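Local coordinates for brain-specific angiogenesis inhibitor 1-associated protein 2-like protein 2 (Mus musculus, PDB 3OK8), which binds phosphoinositides through its I-BAR (IMD) domain, the part described here, and induces planar or gently curved membrane structures, at residues Q9-T14 with H123-Y128; A16-I21 with R176-E181; H130-L135 with A165-F170. All coordinates share one frame; numbering follows the deposited sequence. Where two conformers were deposited one is given.

Interaction 1 of 3, residues Q9-T14 with H123-Y128; sequences QFYRST and HYEIEY
Tyr11 lies against Tyr128 and reaches past Tyr124 to Glu125, bridging helix 5-66 and helix 71-147, which run nearly antiparallel here. CG of Tyr11 is anti to its backbone N (chi1 175°), which places CG on the side of helix 71-147. Followed outward, CB of Tyr11 touches CZ of Tyr128 at 3.5 Å. CD1 of Tyr11 then sits over the centre of one face of the Tyr128 ring, 3.4 Å above its plane, the two rings being inclined at 43°. CE1 stays near Tyr128 CD1 and begins to meet CG of Glu125. At the tip, OH of Tyr11 rests 3.3 Å from CG of Glu125, which approaches the ring at its edge.

The ring of Tyr124 is nearly parallel to that of Tyr11 (22°) but slid aside, with little overlap. Methyl CG2 of Thr14 covers one Tyr124 face in a CH-pi contact, 3.9 Å from the ring centroid. OH of Tyr124 is hydrogen-bonded to a water at 2.8 Å. No direct hydrogen bond joins the two segments, and cohesion between them therefore comes mainly from the aromatic cluster of Tyr11, Tyr124 and Tyr128, with the Thr14 methyl packed on one of its rings.

Interaction 2 of 3, residues A16-I21 with R176-E181; sequences AIYKSI and RAAELE
The ring of Tyr18 meets the methyl group of Ala178 obliquely, through the phenol end. CB of Ala178 lies 3.6 Å from CE2 of Tyr18, with CZ and OH only slightly farther off. CG of Tyr18 is anti to its carbonyl carbon (chi1 -76°), and although the side chain does not leave the backbone straight toward the neighbouring helix, its far end draws nearer to it. The hydroxyl continues past Ala178 to hydrogen-bond OG of Ser120 on helix 71-147, which fixes the polar end of the ring, while Cys121 of the same helix also packs on the side chain.

Ile17 meets helix 153-217 with both of its branches. CG2, anti to the backbone N, touches the carbonyl O of Ala178 at 3.4 Å and lies 4.0 Å from CB of the same residue. CD1 turns instead to the aliphatic part of Glu179, 3.7 Å from its CG, the two side chains crossing obliquely. The carboxylate of Glu179 is engaged elsewhere: its OE2 is hydrogen-bonded to OG of Ser68 of the second subunit, so this side chain joins packing within the chain to the dimer interface. One turn after Ile17, CD1 of Ile21 makes a looser contact with CB of Glu181 at 4.3 Å. The carboxylate of Glu181 pairs with Arg184 and Arg185.

No hydrogen bond links the two segments. Their axes approach to 9.4 Å and run at 20°, in the same N-to-C sense, with the small Ala178 at the closest backbone approach, opposite Ile17. Such parallel packing of the first and third helices, with the second contributing to the same core, is characteristic of the up-down-up three-helix bundle that forms each subunit of the antiparallel I-BAR dimer.

Interaction 3 of 3, residues H130-L135 with A165-F170; sequences HRAANL and AQMQAF
Arginine-over-ring (CH-pi) and apolar packing joins Arg131 and its neighbours on helix 71-147 to Met167 and Phe170 on helix 153-217. The two segments run antiparallel at 165°, towards the end of the elongated bundle where these helices are connected. Arg131 has an extended chain from CG to NE and lays its outer part over one face of the Phe170 ring. Its CD makes a CH-pi contact 4.1 Å from the ring centroid, and NE stands 3.7 Å above the ring plane, displaced toward the rim. Guanidinium and ring planes are only 22° apart. CB of Phe170 in turn covers one face of the guanidinium, and NH1 of Arg131 reaches CB of Gln166 at 3.5 Å.

Alongside this pair, Met167 extends toward helix 71-147. Its CG is anti to the backbone N (chi1 -168°) and the chain runs extended beyond it, and SD comes to 3.9 Å from CB of Arg131. The methyl CE ends 3.8 Å from CB of Ala132, while CD2 of Leu135 approaches SD at 4.1 Å. Met7 of helix 5-66 also packs on Met167, so the remaining helix of the bundle reaches this contact too.

NE of Arg131 forms a salt bridge with OE1 of Glu127, one turn earlier on its own helix, and that carboxylate also touches Phe170. An alanine in place of Arg131 would probably uncover the Phe170 face and leave Glu127 without this ionic partner. One arginine thus serves two chemistries: its CD and NE lie over an aromatic ring, while a nearby carboxylate is likely to balance its charge.

How the interactions relate
The three contacts take the helices of one bundle in pairs: interaction 1 joins 5-66 to 71-147, interaction 2 joins 5-66 to 153-217, and interaction 3 joins 71-147 to 153-217. All are partly buried and lack direct hydrogen bonds between their segments. Interaction 1 is aromatic and touches both others: Thr14 CG2 lies 3.9 Å from Ala178 CB, and Tyr128 CE2 lies 3.6 Å from Met167 CE. Interaction 2, nearest the chain's centre, is mainly aliphatic and also reaches the second subunit. Interaction 3, the farthest out, adds a charged surface layer to its apolar core; its centre is about 20 Å from that of interaction 2.

Interaction 1 of 3, residues Q9-T14 with H123-Y128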
loop_
_atom_site.group_PDB
_atom_site.type_symbol
_atom_site.label_atom_id
_atom_site.label_comp_id
_atom_site.label_asym_id
_atom_site.label_seq_id
_atom_site.Cartn_x
_atom_site.Cartn_y
_atom_site.Cartn_z
ATOM N N GLN A 9 -40.933 13.848 26.934
ATOM C CA GLN A 9 -39.591 14.294 26.576
ATOM C C GLN A 9 -38.594 13.145 26.712
ATOM O O GLN A 9 -37.912 12.785 25.761
ATOM C CB GLN A 9 -39.170 15.475 27.452
ATOM C CG GLN A 9 -37.669 15.605 27.650
ATOM C CD GLN A 9 -36.943 16.018 26.385
ATOM O OE1 GLN A 9 -37.564 16.498 25.428
ATOM N NE2 GLN A 9 -35.619 15.839 26.373
ATOM N N PHE A 10 -38.509 12.569 27.902
ATOM C CA PHE A 10 -37.680 11.395 28.096
ATOM C C PHE A 10 -38.027 10.342 27.061
ATOM O O PHE A 10 -37.147 9.769 26.414
ATOM C CB PHE A 10 -37.842 10.839 29.509
ATOM C CG PHE A 10 -36.952 11.498 30.513
ATOM C CD1 PHE A 10 -35.779 10.890 30.920
ATOM C CD2 PHE A 10 -37.272 12.737 31.031
ATOM C CE1 PHE A 10 -34.950 11.498 31.840
ATOM C CE2 PHE A 10 -36.448 13.355 31.952
ATOM C CZ PHE A 10 -35.285 12.735 32.358
ATOM N N TYR A 11 -39.317 10.100 26.895
ATOM C CA TYR A 11 -39.772 9.100 25.946
ATOM C C TYR A 11 -39.246 9.388 24.557
ATOM O O TYR A 11 -38.770 8.485 23.877
ATOM C CB TYR A 11 -41.288 9.037 25.878
ATOM C CG TYR A 11 -41.755 8.089 24.811
ATOM C CD1 TYR A 11 -41.832 6.728 25.062
ATOM C CD2 TYR A 11 -42.088 8.545 23.541
ATOM C CE1 TYR A 11 -42.244 5.847 24.090
ATOM C CE2 TYR A 11 -42.501 7.671 22.560
ATOM C CZ TYR A 11 -42.576 6.320 22.842
ATOM O OH TYR A 11 -42.989 5.429 21.883
ATOM N N ARG A 12 -39.355 10.644 24.135
ATOM C CA ARG A 12 -38.900 11.053 22.806
ATOM C C ARG A 12 -37.379 10.990 22.674
ATOM O O ARG A 12 -36.861 10.558 21.650
ATOM C CB ARG A 12 -39.407 12.458 22.464
ATOM C CG ARG A 12 -40.828 12.489 21.911
ATOM C CD ARG A 12 -41.551 13.812 22.192
ATOM N NE ARG A 12 -40.635 14.923 22.444
ATOM C CZ ARG A 12 -40.719 15.755 23.484
ATOM N NH1 ARG A 12 -41.698 15.625 24.378
ATOM N NH2 ARG A 12 -39.829 16.732 23.621
ATOM N N SER A 13 -36.676 11.422 23.718
ATOM C CA SER A 13 -35.218 11.448 23.722
ATOM C C SER A 13 -34.623 10.050 23.685
ATOM O O SER A 13 -33.625 9.809 23.012
ATOM C CB SER A 13 -34.700 12.193 24.949
ATOM O OG SER A 13 -34.573 13.577 24.674
ATOM N N THR A 14 -35.237 9.132 24.420
ATOM C CA THR A 14 -34.807 7.741 24.428
ATOM C C THR A 14 -35.073 7.082 23.076
ATOM O O THR A 14 -34.321 6.212 22.631
ATOM C CB THR A 14 -35.533 6.945 25.523
ATOM O OG1 THR A 14 -35.333 7.585 26.789
ATOM C CG2 THR A 14 -35.003 5.524 25.584
ATOM N N HIS A 123 -39.048 -3.554 24.143
ATOM C CA HIS A 123 -39.222 -3.747 25.578
ATOM C C HIS A 123 -39.487 -2.402 26.240
ATOM O O HIS A 123 -40.422 -2.258 27.024
ATOM C CB HIS A 123 -37.974 -4.398 26.175
ATOM C CG HIS A 123 -38.095 -4.730 27.631
ATOM N ND1 HIS A 123 -37.757 -3.838 28.629
ATOM C CD2 HIS A 123 -38.493 -5.862 28.259
ATOM C CE1 HIS A 123 -37.946 -4.405 29.806
ATOM N NE2 HIS A 123 -38.390 -5.634 29.611
ATOM N N TYR A 124 -38.667 -1.412 25.904
ATOM C CA TYR A 124 -38.810 -0.089 26.480
ATOM C C TYR A 124 -40.139 0.549 26.122
ATOM O O TYR A 124 -40.856 1.024 26.995
ATOM C CB TYR A 124 -37.684 0.830 26.035
ATOM C CG TYR A 124 -37.981 2.282 26.316
ATOM C CD1 TYR A 124 -38.357 3.147 25.298
ATOM C CD2 TYR A 124 -37.912 2.782 27.607
ATOM C CE1 TYR A 124 -38.638 4.475 25.558
ATOM C CE2 TYR A 124 -38.189 4.104 27.877
ATOM C CZ TYR A 124 -38.555 4.947 26.854
ATOM O OH TYR A 124 -38.832 6.266 27.136
ATOM N N GLU A 125 -40.469 0.585 24.838
ATOM C CA GLU A 125 -41.718 1.217 24.438
ATOM C C GLU A 125 -42.925 0.596 25.150
ATOM O O GLU A 125 -43.756 1.306 25.719
ATOM C CB GLU A 125 -41.905 1.156 22.929
ATOM C CG GLU A 125 -42.852 2.223 22.422
ATOM C CD GLU A 125 -43.170 2.073 20.954
ATOM O OE1 GLU A 125 -42.281 1.634 20.185
ATOM O OE2 GLU A 125 -44.313 2.401 20.572
ATOM N N ILE A 126 -43.006 -0.730 25.121
ATOM C CA ILE A 126 -44.129 -1.451 25.697
ATOM C C ILE A 126 -44.258 -1.227 27.200
ATOM O O ILE A 126 -45.364 -1.144 27.713
ATOM C CB ILE A 126 -44.049 -2.960 25.402
ATOM C CG1 ILE A 126 -45.395 -3.630 25.684
ATOM C CG2 ILE A 126 -42.949 -3.609 26.219
ATOM C CD1 ILE A 126 -45.415 -5.117 25.381
ATOM N N GLU A 127 -43.140 -1.126 27.911
ATOM C CA GLU A 127 -43.218 -0.896 29.348
ATOM C C GLU A 127 -43.652 0.526 29.636
ATOM O O GLU A 127 -44.360 0.773 30.605
ATOM C CB GLU A 127 -41.900 -1.189 30.066
ATOM C CG GLU A 127 -42.001 -0.938 31.568
ATOM C CD GLU A 127 -40.814 -1.441 32.379
ATOM O OE1 GLU A 127 -40.836 -1.241 33.612
ATOM O OE2 GLU A 127 -39.866 -2.026 31.805
ATOM N N TYR A 128 -43.226 1.459 28.792
ATOM C CA TYR A 128 -43.614 2.855 28.938
ATOM C C TYR A 128 -45.124 3.010 28.759
ATOM O O TYR A 128 -45.792 3.671 29.549
ATOM C CB TYR A 128 -42.864 3.723 27.931
ATOM C CG TYR A 128 -43.172 5.201 28.022
ATOM C CD1 TYR A 128 -44.291 5.736 27.399
ATOM C CD2 TYR A 128 -42.335 6.062 28.717
ATOM C CE1 TYR A 128 -44.575 7.082 27.472
ATOM C CE2 TYR A 128 -42.607 7.408 28.793
ATOM C CZ TYR A 128 -43.729 7.911 28.170
ATOM O OH TYR A 128 -44.002 9.250 28.239
HETATM O O HOH W 1 -36.670 7.124 28.746
#

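Interaction 2 of 3, residues A16-I21 with R176-E181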
loop_
_atom_site.group_PDB
_atom_site.type_symbol
_atom_site.label_atom_id
_atom_site.label_comp_id
_atom_site.label_asym_id
_atom_site.label_seq_id
_atom_site.Cartn_x
_atom_site.Cartn_y
_atom_site.Cartn_z
ATOM N N ALA A 16 -35.204 8.691 20.133
ATOM C CA ALA A 16 -34.272 9.277 19.183
ATOM C C ALA A 16 -32.947 8.513 19.159
ATOM O O ALA A 16 -32.269 8.465 18.136
ATOM C CB ALA A 16 -34.028 10.728 19.531
ATOM N N ILE A 17 -32.589 7.929 20.297
ATOM C CA ILE A 17 -31.336 7.205 20.448
ATOM C C ILE A 17 -31.397 5.801 19.862
ATOM O O ILE A 17 -30.508 5.399 19.110
ATOM C CB ILE A 17 -30.923 7.116 21.909
ATOM C CG1 ILE A 17 -30.511 8.496 22.413
ATOM C CG2 ILE A 17 -29.793 6.097 22.069
ATOM C CD1 ILE A 17 -30.219 8.543 23.903
ATOM N N TYR A 18 -32.435 5.052 20.213
ATOM C CA TYR A 18 -32.691 3.769 19.571
ATOM C C TYR A 18 -32.839 3.912 18.061
ATOM O O TYR A 18 -32.437 3.028 17.301
ATOM C CB TYR A 18 -33.942 3.113 20.154
ATOM C CG TYR A 18 -33.680 2.517 21.506
ATOM C CD1 TYR A 18 -32.787 1.461 21.646
ATOM C CD2 TYR A 18 -34.302 3.017 22.652
ATOM C CE1 TYR A 18 -32.523 0.914 22.878
ATOM C CE2 TYR A 18 -34.042 2.470 23.894
ATOM C CZ TYR A 18 -33.155 1.419 23.997
ATOM O OH TYR A 18 -32.869 0.865 25.211
ATOM N N LYS A 19 -33.422 5.023 17.621
ATOM C CA LYS A 19 -33.570 5.253 16.191
ATOM C C LYS A 19 -32.257 5.664 15.530
ATOM O O LYS A 19 -32.061 5.393 14.351
ATOM C CB LYS A 19 -34.682 6.251 15.880
ATOM C CG LYS A 19 -36.075 5.618 15.789
ATOM C CD LYS A 19 -36.614 5.207 17.171
ATOM C CE LYS A 19 -37.797 4.252 17.070
ATOM N NZ LYS A 19 -39.032 4.930 16.574
ATOM N N SER A 20 -31.363 6.309 16.278
ATOM C CA SER A 20 -30.036 6.624 15.744
ATOM C C SER A 20 -29.264 5.339 15.505
ATOM O O SER A 20 -28.549 5.195 14.514
ATOM C CB SER A 20 -29.241 7.506 16.708
ATOM O OG SER A 20 -29.501 8.878 16.500
ATOM N N ILE A 21 -29.403 4.404 16.436
ATOM C CA ILE A 21 -28.696 3.138 16.344
ATOM C C ILE A 21 -29.222 2.308 15.172
ATOM O O ILE A 21 -28.453 1.746 14.416
ATOM C CB ILE A 21 -28.812 2.330 17.660
ATOM C CG1 ILE A 21 -28.102 3.062 18.805
ATOM C CG2 ILE A 21 -28.270 0.912 17.482
ATOM C CD1 ILE A 21 -28.312 2.408 20.171
ATOM N N ARG A 176 -30.553 6.582 30.209
ATOM C CA ARG A 176 -29.157 6.300 30.513
ATOM C C ARG A 176 -28.713 4.984 29.865
ATOM O O ARG A 176 -27.664 4.920 29.228
ATOM C CB ARG A 176 -28.953 6.262 32.026
ATOM C CG ARG A 176 -27.670 5.608 32.472
ATOM C CD ARG A 176 -27.814 5.013 33.875
ATOM N NE ARG A 176 -26.799 3.992 34.132
ATOM C CZ ARG A 176 -26.775 2.793 33.551
ATOM N NH1 ARG A 176 -25.811 1.930 33.843
ATOM N NH2 ARG A 176 -27.709 2.453 32.671
ATOM N N ALA A 177 -29.522 3.940 30.005
ATOM C CA ALA A 177 -29.184 2.653 29.408
ATOM C C ALA A 177 -29.122 2.706 27.870
ATOM O O ALA A 177 -28.311 2.015 27.248
ATOM C CB ALA A 177 -30.148 1.583 29.876
ATOM N N ALA A 178 -29.965 3.533 27.259
ATOM C CA ALA A 178 -29.966 3.674 25.805
ATOM C C ALA A 178 -28.760 4.473 25.316
ATOM O O ALA A 178 -28.168 4.143 24.278
ATOM C CB ALA A 178 -31.255 4.311 25.327
ATOM N N GLU A 179 -28.422 5.534 26.051
ATOM C CA GLU A 179 -27.202 6.299 25.800
ATOM C C GLU A 179 -25.990 5.391 25.856
ATOM O O GLU A 179 -25.086 5.476 25.016
ATOM C CB GLU A 179 -27.013 7.384 26.863
ATOM C CG GLU A 179 -27.721 8.697 26.596
ATOM C CD GLU A 179 -27.561 9.682 27.755
ATOM O OE1 GLU A 179 -27.496 9.231 28.929
ATOM O OE2 GLU A 179 -27.499 10.904 27.496
ATOM N N LEU A 180 -25.965 4.543 26.880
ATOM C CA LEU A 180 -24.852 3.640 27.098
ATOM C C LEU A 180 -24.637 2.716 25.896
ATOM O O LEU A 180 -23.522 2.600 25.396
ATOM C CB LEU A 180 -25.058 2.827 28.374
ATOM C CG LEU A 180 -23.848 2.060 28.912
ATOM C CD1 LEU A 180 -22.593 2.925 28.945
ATOM C CD2 LEU A 180 -24.147 1.522 30.297
ATOM N N GLU A 181 -25.711 2.064 25.452
ATOM C CA GLU A 181 -25.685 1.183 24.288
ATOM C C GLU A 181 -25.115 1.882 23.060
ATOM O O GLU A 181 -24.342 1.299 22.291
ATOM C CB GLU A 181 -27.100 0.694 23.976
ATOM C CG GLU A 181 -27.664 -0.246 25.025
ATOM C CD GLU A 181 -26.857 -1.528 25.168
ATOM O OE1 GLU A 181 -26.375 -1.798 26.289
ATOM O OE2 GLU A 181 -26.707 -2.269 24.168
#

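Interaction 3 of 3, residues H130-L135 with A165-F170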
loop_
_atom_site.group_PDB
_atom_site.type_symbol
_atom_site.label_atom_id
_atom_site.label_comp_id
_atom_site.label_asym_id
_atom_site.label_seq_id
_atom_site.Cartn_x
_atom_site.Cartn_y
_atom_site.Cartn_z
ATOM N N HIS A 130 -47.479 0.824 29.274
ATOM C CA HIS A 130 -48.220 0.227 30.387
ATOM C C HIS A 130 -48.254 1.123 31.621
ATOM O O HIS A 130 -49.326 1.416 32.161
ATOM C CB HIS A 130 -47.630 -1.133 30.756
ATOM C CG HIS A 130 -47.943 -2.211 29.769
ATOM N ND1 HIS A 130 -48.362 -1.942 28.484
ATOM C CD2 HIS A 130 -47.870 -3.559 29.867
ATOM C CE1 HIS A 130 -48.550 -3.079 27.837
ATOM N NE2 HIS A 130 -48.255 -4.075 28.653
ATOM N N ARG A 131 -47.070 1.529 32.071
ATOM C CA ARG A 131 -46.920 2.433 33.199
ATOM C C ARG A 131 -47.735 3.690 32.960
ATOM O O ARG A 131 -48.431 4.182 33.859
ATOM C CB ARG A 131 -45.448 2.806 33.383
ATOM C CG ARG A 131 -44.577 1.656 33.830
ATOM C CD ARG A 131 -43.143 2.088 34.090
ATOM N NE ARG A 131 -42.362 0.983 34.637
ATOM C CZ ARG A 131 -42.224 0.739 35.936
ATOM N NH1 ARG A 131 -42.803 1.530 36.833
ATOM N NH2 ARG A 131 -41.505 -0.295 36.342
ATOM N N ALA A 132 -47.636 4.204 31.737
ATOM C CA ALA A 132 -48.370 5.392 31.335
ATOM C C ALA A 132 -49.865 5.160 31.508
ATOM O O ALA A 132 -50.572 5.994 32.066
ATOM C CB ALA A 132 -48.048 5.748 29.897
ATOM N N ALA A 133 -50.330 4.007 31.043
ATOM C CA ALA A 133 -51.743 3.663 31.102
ATOM C C ALA A 133 -52.207 3.403 32.531
ATOM O O ALA A 133 -53.180 4.002 32.993
ATOM C CB ALA A 133 -52.025 2.458 30.229
ATOM N N ASN A 134 -51.518 2.499 33.219
ATOM C CA ASN A 134 -51.858 2.170 34.596
ATOM C C ASN A 134 -51.779 3.390 35.503
ATOM O O ASN A 134 -52.461 3.458 36.526
ATOM C CB ASN A 134 -50.967 1.045 35.127
ATOM C CG ASN A 134 -51.526 -0.333 34.824
ATOM O OD1 ASN A 134 -52.737 -0.512 34.700
ATOM N ND2 ASN A 134 -50.644 -1.318 34.714
ATOM N N LEU A 135 -50.954 4.355 35.118
ATOM C CA LEU A 135 -50.806 5.565 35.913
ATOM C C LEU A 135 -51.956 6.538 35.692
ATOM O O LEU A 135 -52.611 6.936 36.643
ATOM C CB LEU A 135 -49.473 6.253 35.636
ATOM C CG LEU A 135 -49.210 7.553 36.398
ATOM C CD1 LEU A 135 -49.506 7.390 37.882
ATOM C CD2 LEU A 135 -47.769 7.996 36.182
ATOM N N ALA A 165 -43.560 8.034 40.761
ATOM C CA ALA A 165 -42.156 8.014 41.156
ATOM C C ALA A 165 -41.417 6.889 40.421
ATOM O O ALA A 165 -40.314 7.092 39.913
ATOM C CB ALA A 165 -42.020 7.865 42.671
ATOM N N GLN A 166 -42.046 5.716 40.357
ATOM C CA GLN A 166 -41.504 4.557 39.657
ATOM C C GLN A 166 -41.311 4.817 38.163
ATOM O O GLN A 166 -40.330 4.362 37.554
ATOM C CB GLN A 166 -42.428 3.358 39.846
ATOM C CG GLN A 166 -42.592 2.948 41.289
ATOM C CD GLN A 166 -43.592 1.828 41.467
ATOM O OE1 GLN A 166 -44.249 1.399 40.516
ATOM N NE2 GLN A 166 -43.708 1.342 42.691
ATOM N N MET A 167 -42.255 5.541 37.573
ATOM C CA MET A 167 -42.144 5.903 36.170
ATOM C C MET A 167 -41.012 6.905 35.934
ATOM O O MET A 167 -40.342 6.850 34.906
ATOM C CB MET A 167 -43.469 6.436 35.623
ATOM C CG MET A 167 -43.483 6.561 34.103
ATOM S SD MET A 167 -45.136 6.652 33.405
ATOM C CE MET A 167 -44.793 6.769 31.644
ATOM N N GLN A 168 -40.798 7.816 36.878
ATOM C CA GLN A 168 -39.669 8.735 36.771
ATOM C C GLN A 168 -38.365 7.945 36.791
ATOM O O GLN A 168 -37.461 8.199 35.993
ATOM C CB GLN A 168 -39.671 9.763 37.904
ATOM C CG GLN A 168 -40.659 10.907 37.712
ATOM C CD GLN A 168 -40.597 11.934 38.833
ATOM O OE1 GLN A 168 -40.530 11.580 40.009
ATOM N NE2 GLN A 168 -40.618 13.213 38.470
ATOM N N ALA A 169 -38.284 6.983 37.707
ATOM C CA ALA A 169 -37.108 6.138 37.857
ATOM C C ALA A 169 -36.819 5.368 36.579
ATOM O O ALA A 169 -35.717 5.449 36.047
ATOM C CB ALA A 169 -37.289 5.176 39.009
ATOM N N PHE A 170 -37.818 4.619 36.118
ATOM C CA PHE A 170 -37.758 3.817 34.894
ATOM C C PHE A 170 -37.364 4.634 33.662
ATOM O O PHE A 170 -36.409 4.308 32.973
ATOM C CB PHE A 170 -39.111 3.120 34.673
ATOM C CG PHE A 170 -39.412 2.774 33.230
ATOM C CD1 PHE A 170 -40.051 3.685 32.400
ATOM C CD2 PHE A 170 -39.098 1.525 32.721
ATOM C CE1 PHE A 170 -40.346 3.369 31.089
ATOM C CE2 PHE A 170 -39.390 1.206 31.412
ATOM C CZ PHE A 170 -40.018 2.128 30.594
#